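Local coordinates for protein ferritin (Mycoplasma penetrans, PDB 7DIE) that probably oxidises ferrous iron and stores it as ferric iron inside a shell of 24 subunits, each a four-helix bundle with a short fifth helix, at residues A[17-28]-A[74-83]; A[40-51]-A[156-167]. All blocks are in the same frame, centred on the assembly; numbering follows the deposited sequence. Where two conformers were deposited one is given.

Interaction 1 (A[17-28]-A[74-83])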
loop_
_atom_site.group_PDB
_atom_site.type_symbol
_atom_site.label_atom_id
_atom_site.label_comp_id
_atom_site.label_asym_id
_atom_site.label_seq_id
_atom_site.Cartn_x
_atom_site.Cartn_y
_atom_site.Cartn_z
ATOM N N SER A 17 3.655 -42.066 -32.512
ATOM C CA SER A 17 5.028 -41.749 -32.866
ATOM C C SER A 17 5.114 -41.172 -34.276
ATOM O O SER A 17 5.839 -40.202 -34.521
ATOM C CB SER A 17 5.853 -43.036 -32.719
ATOM O OG SER A 17 7.182 -42.809 -32.369
ATOM N N LYS A 18 4.374 -41.748 -35.222
ATOM C CA LYS A 18 4.388 -41.206 -36.576
ATOM C C LYS A 18 3.808 -39.803 -36.604
ATOM O O LYS A 18 4.301 -38.930 -37.326
ATOM C CB LYS A 18 3.607 -42.114 -37.527
ATOM C CG LYS A 18 3.519 -41.537 -38.941
ATOM C CD LYS A 18 2.733 -42.426 -39.886
ATOM C CE LYS A 18 2.866 -41.937 -41.322
ATOM N NZ LYS A 18 2.118 -42.791 -42.282
ATOM N N HIS A 19 2.754 -39.561 -35.834
ATOM C CA HIS A 19 2.218 -38.210 -35.845
ATOM C C HIS A 19 3.205 -37.211 -35.233
ATOM O O HIS A 19 3.291 -36.061 -35.687
ATOM C CB HIS A 19 0.884 -38.136 -35.122
ATOM C CG HIS A 19 0.297 -36.771 -35.209
ATOM N ND1 HIS A 19 -0.086 -36.217 -36.414
ATOM C CD2 HIS A 19 0.166 -35.797 -34.282
ATOM C CE1 HIS A 19 -0.479 -34.974 -36.211
ATOM N NE2 HIS A 19 -0.338 -34.696 -34.927
ATOM N N TYR A 20 3.958 -37.618 -34.207
ATOM C CA TYR A 20 5.042 -36.755 -33.726
ATOM C C TYR A 20 5.978 -36.381 -34.869
ATOM O O TYR A 20 6.352 -35.209 -35.034
ATOM C CB TYR A 20 5.814 -37.448 -32.595
ATOM C CG TYR A 20 6.926 -36.592 -31.977
ATOM C CD1 TYR A 20 8.135 -36.415 -32.626
ATOM C CD2 TYR A 20 6.762 -36.003 -30.730
ATOM C CE1 TYR A 20 9.150 -35.642 -32.075
ATOM C CE2 TYR A 20 7.783 -35.237 -30.150
ATOM C CZ TYR A 20 8.977 -35.063 -30.833
ATOM O OH TYR A 20 10.006 -34.300 -30.296
ATOM N N ASN A 21 6.377 -37.373 -35.676
ATOM C CA ASN A 21 7.262 -37.080 -36.801
ATOM C C ASN A 21 6.606 -36.132 -37.797
ATOM O O ASN A 21 7.296 -35.341 -38.441
ATOM C CB ASN A 21 7.684 -38.380 -37.506
ATOM C CG ASN A 21 8.754 -39.136 -36.745
ATOM O OD1 ASN A 21 9.948 -38.936 -36.974
ATOM N ND2 ASN A 21 8.338 -39.995 -35.817
ATOM N N VAL A 22 5.284 -36.213 -37.961
ATOM C CA VAL A 22 4.607 -35.321 -38.901
ATOM C C VAL A 22 4.568 -33.895 -38.358
ATOM O O VAL A 22 4.767 -32.923 -39.108
ATOM C CB VAL A 22 3.199 -35.852 -39.220
ATOM C CG1 VAL A 22 2.408 -34.821 -40.032
ATOM C CG2 VAL A 22 3.298 -37.186 -39.986
ATOM N N GLU A 23 4.319 -33.734 -37.050
ATOM C CA GLU A 23 4.384 -32.383 -36.470
ATOM C C GLU A 23 5.800 -31.816 -36.537
ATOM O O GLU A 23 5.990 -30.611 -36.765
ATOM C CB GLU A 23 3.902 -32.399 -35.016
ATOM C CG GLU A 23 2.469 -32.930 -34.822
ATOM C CD GLU A 23 1.414 -31.837 -34.948
ATOM O OE1 GLU A 23 1.714 -30.759 -35.520
ATOM O OE2 GLU A 23 0.281 -32.060 -34.467
ATOM N N LEU A 24 6.807 -32.663 -36.313
ATOM C CA LEU A 24 8.194 -32.221 -36.427
ATOM C C LEU A 24 8.555 -31.925 -37.875
ATOM O O LEU A 24 9.335 -31.011 -38.156
ATOM C CB LEU A 24 9.133 -33.291 -35.846
ATOM C CG LEU A 24 10.643 -33.057 -35.978
ATOM C CD1 LEU A 24 11.040 -31.704 -35.370
ATOM C CD2 LEU A 24 11.421 -34.226 -35.317
ATOM N N CYS A 25 8.003 -32.693 -38.815
ATOM C CA CYS A 25 8.259 -32.380 -40.214
ATOM C C CYS A 25 7.745 -30.982 -40.531
ATOM O O CYS A 25 8.431 -30.185 -41.190
ATOM C CB CYS A 25 7.603 -33.440 -41.111
ATOM S SG CYS A 25 7.907 -33.191 -42.874
ATOM N N ALA A 26 6.566 -30.643 -40.000
ATOM C CA ALA A 26 6.004 -29.308 -40.172
ATOM C C ALA A 26 6.895 -28.257 -39.533
ATOM O O ALA A 26 7.191 -27.229 -40.148
ATOM C CB ALA A 26 4.592 -29.248 -39.578
ATOM N N ALA A 27 7.333 -28.500 -38.292
ATOM C CA ALA A 27 8.239 -27.564 -37.622
ATOM C C ALA A 27 9.494 -27.346 -38.448
ATOM O O ALA A 27 9.905 -26.203 -38.690
ATOM C CB ALA A 27 8.614 -28.086 -36.227
ATOM N N ASN A 28 10.122 -28.448 -38.878
ATOM C CA ASN A 28 11.322 -28.376 -39.703
ATOM C C ASN A 28 11.077 -27.592 -40.979
ATOM O O ASN A 28 11.919 -26.786 -41.389
ATOM C CB ASN A 28 11.813 -29.790 -40.037
ATOM C CG ASN A 28 12.514 -30.444 -38.862
ATOM O OD1 ASN A 28 13.031 -29.746 -37.991
ATOM N ND2 ASN A 28 12.552 -31.784 -38.837
ATOM N N ILE A 74 7.399 -45.928 -26.442
ATOM C CA ILE A 74 8.675 -45.431 -26.961
ATOM C C ILE A 74 8.433 -44.568 -28.196
ATOM O O ILE A 74 7.789 -45.004 -29.160
ATOM C CB ILE A 74 9.627 -46.599 -27.293
ATOM C CG1 ILE A 74 9.895 -47.459 -26.057
ATOM C CG2 ILE A 74 10.935 -46.088 -27.912
ATOM C CD1 ILE A 74 10.400 -46.709 -24.870
ATOM N N LEU A 75 8.970 -43.345 -28.179
ATOM C CA LEU A 75 8.916 -42.456 -29.336
ATOM C C LEU A 75 10.061 -42.763 -30.292
ATOM O O LEU A 75 11.226 -42.763 -29.895
ATOM C CB LEU A 75 9.005 -40.994 -28.890
ATOM C CG LEU A 75 9.223 -39.941 -29.976
ATOM C CD1 LEU A 75 8.006 -39.895 -30.884
ATOM C CD2 LEU A 75 9.445 -38.564 -29.320
ATOM N N LYS A 76 9.734 -42.988 -31.557
ATOM C CA LYS A 76 10.726 -43.273 -32.587
ATOM C C LYS A 76 10.743 -42.130 -33.598
ATOM O O LYS A 76 9.744 -41.898 -34.281
ATOM C CB LYS A 76 10.402 -44.599 -33.282
ATOM C CG LYS A 76 10.206 -45.793 -32.329
ATOM C CD LYS A 76 9.137 -46.758 -32.845
ATOM C CE LYS A 76 8.941 -47.947 -31.908
ATOM N NZ LYS A 76 7.921 -48.912 -32.417
ATOM N N ILE A 77 11.865 -41.423 -33.695
ATOM C CA ILE A 77 12.057 -40.401 -34.723
ATOM C C ILE A 77 12.681 -41.060 -35.941
ATOM O O ILE A 77 13.578 -41.901 -35.804
ATOM C CB ILE A 77 12.950 -39.247 -34.225
ATOM C CG1 ILE A 77 12.492 -38.716 -32.857
ATOM C CG2 ILE A 77 13.051 -38.149 -35.288
ATOM C CD1 ILE A 77 11.093 -38.344 -32.808
ATOM N N ASN A 78 12.227 -40.687 -37.132
ATOM C CA ASN A 78 12.796 -41.287 -38.332
ATOM C C ASN A 78 12.658 -40.310 -39.498
ATOM O O ASN A 78 12.381 -39.122 -39.308
ATOM C CB ASN A 78 12.125 -42.641 -38.609
ATOM C CG ASN A 78 10.635 -42.513 -38.813
ATOM O OD1 ASN A 78 10.146 -41.501 -39.322
ATOM N ND2 ASN A 78 9.898 -43.544 -38.421
ATOM N N GLN A 79 12.816 -40.832 -40.715
ATOM C CA GLN A 79 12.874 -40.008 -41.919
ATOM C C GLN A 79 11.583 -39.249 -42.182
ATOM O O GLN A 79 11.597 -38.283 -42.950
ATOM C CB GLN A 79 13.188 -40.892 -43.130
ATOM C CG GLN A 79 14.666 -41.128 -43.379
ATOM C CD GLN A 79 15.401 -41.671 -42.164
ATOM O OE1 GLN A 79 16.454 -41.150 -41.774
ATOM N NE2 GLN A 79 14.853 -42.730 -41.559
ATOM N N ILE A 80 10.463 -39.674 -41.593
ATOM C CA ILE A 80 9.211 -38.938 -41.779
ATOM C C ILE A 80 9.369 -37.490 -41.335
ATOM O O ILE A 80 8.713 -36.589 -41.874
ATOM C CB ILE A 80 8.061 -39.643 -41.029
ATOM C CG1 ILE A 80 7.829 -41.031 -41.622
ATOM C CG2 ILE A 80 6.742 -38.835 -41.117
ATOM C CD1 ILE A 80 7.619 -40.986 -43.107
ATOM N N SER A 81 10.267 -37.238 -40.380
ATOM C CA SER A 81 10.421 -35.908 -39.798
ATOM C C SER A 81 11.156 -34.924 -40.698
ATOM O O SER A 81 11.193 -33.736 -40.371
ATOM C CB SER A 81 11.173 -36.011 -38.470
ATOM O OG SER A 81 12.560 -36.293 -38.693
ATOM N N VAL A 82 11.770 -35.376 -41.791
ATOM C CA VAL A 82 12.611 -34.531 -42.633
ATOM C C VAL A 82 11.776 -34.101 -43.849
ATOM O O VAL A 82 11.381 -34.969 -44.645
ATOM C CB VAL A 82 13.886 -35.262 -43.069
ATOM C CG1 VAL A 82 14.726 -34.372 -43.989
ATOM C CG2 VAL A 82 14.690 -35.678 -41.846
ATOM N N PRO A 83 11.500 -32.810 -44.024
ATOM C CA PRO A 83 10.631 -32.403 -45.136
ATOM C C PRO A 83 11.356 -32.470 -46.469
ATOM O O PRO A 83 12.565 -32.262 -46.556
ATOM C CB PRO A 83 10.244 -30.959 -44.783
ATOM C CG PRO A 83 11.321 -30.483 -43.914
ATOM C CD PRO A 83 11.866 -31.676 -43.164
HETATM O O HOH W 1 14.261 -34.155 -37.721
#
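N21 of helix 17-28 lays its amide against the backbone of loop 74-83 and works as a two-way clamp. ND2 donates to K76 O at 2.8 Å, in the plane of that carbonyl and nearly in its own amide plane, while OD1 accepts from N78 N at 2.9 Å, the N-H tilted from the carbonyl plane; asparagine suits the place because it can give and take at once. Its CG lies beside the backbone N (chi1 -77°), which carries the amide over S17 O and out to the loop; a bond from ND2 to S17 O fixes its rotation. S17 OG takes the K76 N-H almost straight (174°). Further along, N28 ND2 donates to S81 O at 2.8 Å, and a water joins ND2 to S81 OG. N78 OD1 accepts from I80 N, an Asx turn leading into the 3-10 segment 79-81. Beside S17 and N21, L75 lies across Y20 at about a right angle, its CD2 3.8 Å from the ring centroid in a CH-pi contact over the face, and I77 CD1 packs on Y20 CE1 at 3.4 Å. C25 SG rests against P83. The loop thus runs along the outer side of helix 10-39, where Y20 packs on F31 of a second subunit, while H19 and E23 turn inward to helices 43-70 and 91-118.

Interaction 2 (A[40-51]-A[156-167])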
loop_
_atom_site.group_PDB
_atom_site.type_symbol
_atom_site.label_atom_id
_atom_site.label_comp_id
_atom_site.label_asym_id
_atom_site.label_seq_id
_atom_site.Cartn_x
_atom_site.Cartn_y
_atom_site.Cartn_z
ATOM N N LEU A 40 13.684 -13.581 -49.103
ATOM C CA LEU A 40 12.831 -12.974 -50.116
ATOM C C LEU A 40 12.383 -11.571 -49.740
ATOM O O LEU A 40 11.724 -10.914 -50.553
ATOM C CB LEU A 40 11.598 -13.849 -50.366
ATOM C CG LEU A 40 11.842 -15.171 -51.098
ATOM C CD1 LEU A 40 10.585 -16.049 -51.050
ATOM C CD2 LEU A 40 12.297 -14.926 -52.533
ATOM N N GLY A 41 12.712 -11.103 -48.538
ATOM C CA GLY A 41 12.365 -9.759 -48.118
ATOM C C GLY A 41 11.192 -9.651 -47.170
ATOM O O GLY A 41 10.743 -8.532 -46.900
ATOM N N TYR A 42 10.686 -10.772 -46.650
ATOM C CA TYR A 42 9.458 -10.809 -45.849
ATOM C C TYR A 42 9.813 -11.113 -44.396
ATOM O O TYR A 42 9.683 -12.242 -43.930
ATOM C CB TYR A 42 8.482 -11.845 -46.417
ATOM C CG TYR A 42 7.932 -11.437 -47.770
ATOM C CD1 TYR A 42 8.617 -11.738 -48.951
ATOM C CD2 TYR A 42 6.737 -10.734 -47.863
ATOM C CE1 TYR A 42 8.106 -11.349 -50.192
ATOM C CE2 TYR A 42 6.226 -10.347 -49.085
ATOM C CZ TYR A 42 6.908 -10.644 -50.240
ATOM O OH TYR A 42 6.363 -10.237 -51.440
ATOM N N ASP A 43 10.247 -10.072 -43.671
ATOM C CA ASP A 43 10.632 -10.232 -42.266
ATOM C C ASP A 43 9.469 -10.730 -41.391
ATOM O O ASP A 43 9.673 -11.568 -40.503
ATOM C CB ASP A 43 11.172 -8.899 -41.737
ATOM C CG ASP A 43 11.736 -9.005 -40.331
ATOM O OD1 ASP A 43 12.831 -9.585 -40.175
ATOM O OD2 ASP A 43 11.095 -8.491 -39.382
ATOM N N ASN A 44 8.253 -10.210 -41.601
ATOM C CA ASN A 44 7.126 -10.603 -40.750
ATOM C C ASN A 44 6.605 -11.992 -41.110
ATOM O O ASN A 44 6.214 -12.764 -40.226
ATOM C CB ASN A 44 6.004 -9.574 -40.841
ATOM C CG ASN A 44 6.267 -8.350 -39.989
ATOM O OD1 ASN A 44 7.045 -8.397 -39.038
ATOM N ND2 ASN A 44 5.634 -7.239 -40.339
ATOM N N VAL A 45 6.554 -12.321 -42.401
ATOM C CA VAL A 45 6.219 -13.692 -42.777
ATOM C C VAL A 45 7.242 -14.655 -42.184
ATOM O O VAL A 45 6.895 -15.734 -41.693
ATOM C CB VAL A 45 6.132 -13.832 -44.307
ATOM C CG1 VAL A 45 5.797 -15.286 -44.669
ATOM C CG2 VAL A 45 5.074 -12.898 -44.864
ATOM N N ALA A 46 8.520 -14.269 -42.199
ATOM C CA ALA A 46 9.551 -15.111 -41.591
ATOM C C ALA A 46 9.278 -15.324 -40.103
ATOM O O ALA A 46 9.375 -16.446 -39.594
ATOM C CB ALA A 46 10.927 -14.473 -41.803
ATOM N N ALA A 47 8.927 -14.250 -39.390
ATOM C CA ALA A 47 8.624 -14.361 -37.961
ATOM C C ALA A 47 7.389 -15.214 -37.719
ATOM O O ALA A 47 7.311 -15.953 -36.729
ATOM C CB ALA A 47 8.431 -12.964 -37.362
ATOM N N PHE A 48 6.400 -15.102 -38.605
ATOM C CA PHE A 48 5.233 -15.976 -38.552
ATOM C C PHE A 48 5.634 -17.445 -38.610
ATOM O O PHE A 48 5.110 -18.277 -37.858
ATOM C CB PHE A 48 4.294 -15.618 -39.706
ATOM C CG PHE A 48 3.163 -16.582 -39.901
ATOM C CD1 PHE A 48 2.031 -16.516 -39.098
ATOM C CD2 PHE A 48 3.215 -17.531 -40.911
ATOM C CE1 PHE A 48 0.974 -17.414 -39.276
ATOM C CE2 PHE A 48 2.162 -18.436 -41.094
ATOM C CZ PHE A 48 1.045 -18.376 -40.272
ATOM N N PHE A 49 6.532 -17.793 -39.528
ATOM C CA PHE A 49 6.937 -19.190 -39.622
ATOM C C PHE A 49 7.724 -19.614 -38.394
ATOM O O PHE A 49 7.604 -20.757 -37.944
ATOM C CB PHE A 49 7.729 -19.429 -40.903
ATOM C CG PHE A 49 6.851 -19.647 -42.093
ATOM C CD1 PHE A 49 5.953 -20.714 -42.120
ATOM C CD2 PHE A 49 6.880 -18.769 -43.166
ATOM C CE1 PHE A 49 5.117 -20.904 -43.215
ATOM C CE2 PHE A 49 6.050 -18.956 -44.270
ATOM C CZ PHE A 49 5.166 -20.025 -44.291
ATOM N N VAL A 50 8.523 -18.711 -37.821
ATOM C CA VAL A 50 9.212 -19.069 -36.582
ATOM C C VAL A 50 8.195 -19.354 -35.485
ATOM O O VAL A 50 8.347 -20.302 -34.702
ATOM C CB VAL A 50 10.198 -17.961 -36.163
ATOM C CG1 VAL A 50 10.728 -18.255 -34.765
ATOM C CG2 VAL A 50 11.359 -17.884 -37.150
ATOM N N LYS A 51 7.147 -18.533 -35.411
ATOM C CA LYS A 51 6.108 -18.754 -34.411
ATOM C C LYS A 51 5.414 -20.091 -34.631
ATOM O O LYS A 51 5.184 -20.842 -33.675
ATOM C CB LYS A 51 5.097 -17.615 -34.451
ATOM C CG LYS A 51 3.920 -17.788 -33.474
ATOM C CD LYS A 51 2.821 -16.764 -33.745
ATOM C CE LYS A 51 1.516 -17.140 -33.036
ATOM N NZ LYS A 51 0.465 -16.065 -33.139
ATOM N N LEU A 156 4.368 -6.149 -51.426
ATOM C CA LEU A 156 5.126 -6.727 -50.314
ATOM C C LEU A 156 4.794 -6.030 -49.006
ATOM O O LEU A 156 4.770 -6.661 -47.939
ATOM C CB LEU A 156 6.628 -6.638 -50.600
ATOM C CG LEU A 156 7.638 -7.057 -49.518
ATOM C CD1 LEU A 156 8.918 -7.571 -50.155
ATOM C CD2 LEU A 156 7.965 -5.881 -48.578
ATOM N N ILE A 157 4.587 -4.713 -49.058
ATOM C CA ILE A 157 4.304 -3.980 -47.831
ATOM C C ILE A 157 2.930 -4.362 -47.282
ATOM O O ILE A 157 2.768 -4.545 -46.068
ATOM C CB ILE A 157 4.446 -2.468 -48.077
ATOM C CG1 ILE A 157 5.915 -2.129 -48.385
ATOM C CG2 ILE A 157 3.999 -1.682 -46.853
ATOM C CD1 ILE A 157 6.144 -0.641 -48.640
ATOM N N ASN A 158 1.952 -4.549 -48.127
ATOM C CA ASN A 158 0.649 -4.962 -47.689
ATOM C C ASN A 158 0.748 -6.305 -46.953
ATOM O O ASN A 158 0.230 -6.467 -45.903
ATOM C CB ASN A 158 -0.298 -5.165 -48.868
ATOM C CG ASN A 158 -0.590 -3.906 -49.652
ATOM O OD1 ASN A 158 -0.661 -2.819 -49.131
ATOM N ND2 ASN A 158 -0.831 -4.091 -50.897
ATOM N N ILE A 159 1.427 -7.256 -47.567
ATOM C CA ILE A 159 1.576 -8.585 -46.981
ATOM C C ILE A 159 2.265 -8.487 -45.631
ATOM O O ILE A 159 1.811 -9.067 -44.634
ATOM C CB ILE A 159 2.359 -9.500 -47.944
ATOM C CG1 ILE A 159 1.514 -9.824 -49.180
ATOM C CG2 ILE A 159 2.850 -10.775 -47.237
ATOM C CD1 ILE A 159 2.347 -10.417 -50.317
ATOM N N GLU A 160 3.384 -7.765 -45.590
ATOM C CA GLU A 160 4.147 -7.612 -44.355
ATOM C C GLU A 160 3.318 -6.948 -43.262
ATOM O O GLU A 160 3.363 -7.361 -42.094
ATOM C CB GLU A 160 5.413 -6.797 -44.642
ATOM C CG GLU A 160 6.522 -7.646 -45.265
ATOM C CD GLU A 160 7.075 -8.640 -44.256
ATOM O OE1 GLU A 160 7.849 -8.231 -43.371
ATOM O OE2 GLU A 160 6.722 -9.825 -44.329
ATOM N N ASN A 161 2.581 -5.933 -43.615
ATOM C CA ASN A 161 1.760 -5.264 -42.662
ATOM C C ASN A 161 0.696 -6.144 -42.041
ATOM O O ASN A 161 0.544 -6.146 -40.872
ATOM C CB ASN A 161 1.088 -4.037 -43.272
ATOM C CG ASN A 161 1.994 -2.847 -43.346
ATOM O OD1 ASN A 161 1.736 -1.946 -44.069
ATOM N ND2 ASN A 161 3.025 -2.848 -42.609
ATOM N N ILE A 162 -0.049 -6.870 -42.838
ATOM C CA ILE A 162 -1.149 -7.653 -42.271
ATOM C C ILE A 162 -0.618 -8.887 -41.540
ATOM O O ILE A 162 -1.151 -9.282 -40.496
ATOM C CB ILE A 162 -2.192 -8.019 -43.352
ATOM C CG1 ILE A 162 -3.463 -8.570 -42.690
ATOM C CG2 ILE A 162 -1.646 -9.019 -44.358
ATOM C CD1 ILE A 162 -4.708 -8.349 -43.505
ATOM N N VAL A 163 0.451 -9.498 -42.048
ATOM C CA VAL A 163 1.027 -10.644 -41.347
ATOM C C VAL A 163 1.620 -10.205 -40.016
ATOM O O VAL A 163 1.558 -10.948 -39.027
ATOM C CB VAL A 163 2.067 -11.351 -42.234
ATOM C CG1 VAL A 163 2.810 -12.440 -41.429
ATOM C CG2 VAL A 163 1.372 -11.961 -43.461
ATOM N N GLY A 164 2.164 -8.982 -39.955
ATOM C CA GLY A 164 2.684 -8.470 -38.699
ATOM C C GLY A 164 1.635 -8.421 -37.607
ATOM O O GLY A 164 1.958 -8.527 -36.424
ATOM N N LYS A 165 0.367 -8.291 -37.982
ATOM C CA LYS A 165 -0.706 -8.239 -36.995
ATOM C C LYS A 165 -1.057 -9.606 -36.416
ATOM O O LYS A 165 -1.849 -9.672 -35.471
ATOM C CB LYS A 165 -1.923 -7.552 -37.620
ATOM C CG LYS A 165 -1.642 -6.067 -37.807
ATOM C CD LYS A 165 -2.557 -5.360 -38.797
ATOM C CE LYS A 165 -2.530 -3.851 -38.538
ATOM N NZ LYS A 165 -2.581 -3.025 -39.780
ATOM N N LYS A 166 -0.478 -10.688 -36.933
ATOM C CA LYS A 166 -0.652 -12.015 -36.359
ATOM C C LYS A 166 0.479 -12.397 -35.416
ATOM O O LYS A 166 0.470 -13.507 -34.875
ATOM C CB LYS A 166 -0.773 -13.065 -37.470
ATOM C CG LYS A 166 -1.795 -12.722 -38.544
ATOM C CD LYS A 166 -1.955 -13.865 -39.533
ATOM C CE LYS A 166 -3.177 -14.715 -39.222
ATOM N NZ LYS A 166 -2.887 -16.150 -39.474
ATOM N N LEU A 167 1.449 -11.515 -35.213
ATOM C CA LEU A 167 2.550 -11.785 -34.312
ATOM C C LEU A 167 2.313 -11.145 -32.943
ATOM O O LEU A 167 1.478 -10.248 -32.808
ATOM C CB LEU A 167 3.851 -11.278 -34.924
ATOM C CG LEU A 167 4.113 -11.706 -36.370
ATOM C CD1 LEU A 167 5.358 -11.000 -36.905
ATOM C CD2 LEU A 167 4.265 -13.212 -36.452
#
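The axes of helix segments 43-51 and 156-164 run at 37° to each other, 8.3 Å apart at closest approach, and N44 and G164 bring their CA atoms to 5.3 Å. The carboxylate of E160 lies against the first turn of helix 43-51: OE1 accepts from N44 N at 2.7 Å and OE2 from V45 N at 3.2 Å, each through its syn lone pair. A glutamate suits this place because its two oxygens match two successive N-H groups at a helix start, and the helix dipole would probably favour its negative charge. Its chain bends at chi2 (-69°), which turns the carboxylate onto the N-H groups of that first turn. N44 returns the grip, ND2 donating to E160 O from above the carbonyl plane, with the bond from G164 N on the opposite face. Glycine fits at 164 because the N44 amide lies close over it, ND2 only 3.6 Å from G164 CA, where a side chain would collide. In the ferritin fold this is the short C-terminal helix packed at the end of the four-helix bundle; here I157 and N161 also meet other subunits. Y42, at the N-cap position, presents a ring face to L156, whose CD1 lies 4.0 Å from the centroid, while E160 OE2 sits at the ring edge. V45 packs on I159 and V163. Farther along, L167 CD1 touches A47 CB at 3.7 Å, and K51 NZ donates to K166 O at 3.1 Å, nearly in line with the carbonyl.

Interactions 1 and 2 lie on opposite sides of the chain's centre, their centres 26 Å apart and their nearest atoms about 6 Å apart, without touching. Interaction 1 joins helix 10-39 to the loop after helix 43-70, and interaction 2 joins the start of helix 43-70 to helix 156-164. In interaction 1, E23 hydrogen-bonds H60, a ligand of the iron bound by D55, H60, D134 and D138, which makes E23 a second-shell residue; the side chain of Y20 is about 7 Å from that of H60. In interaction 2, D43 is itself an iron-binding residue, its side chain about 3 Å from an iron ion. Both contacts also touch the second subunit.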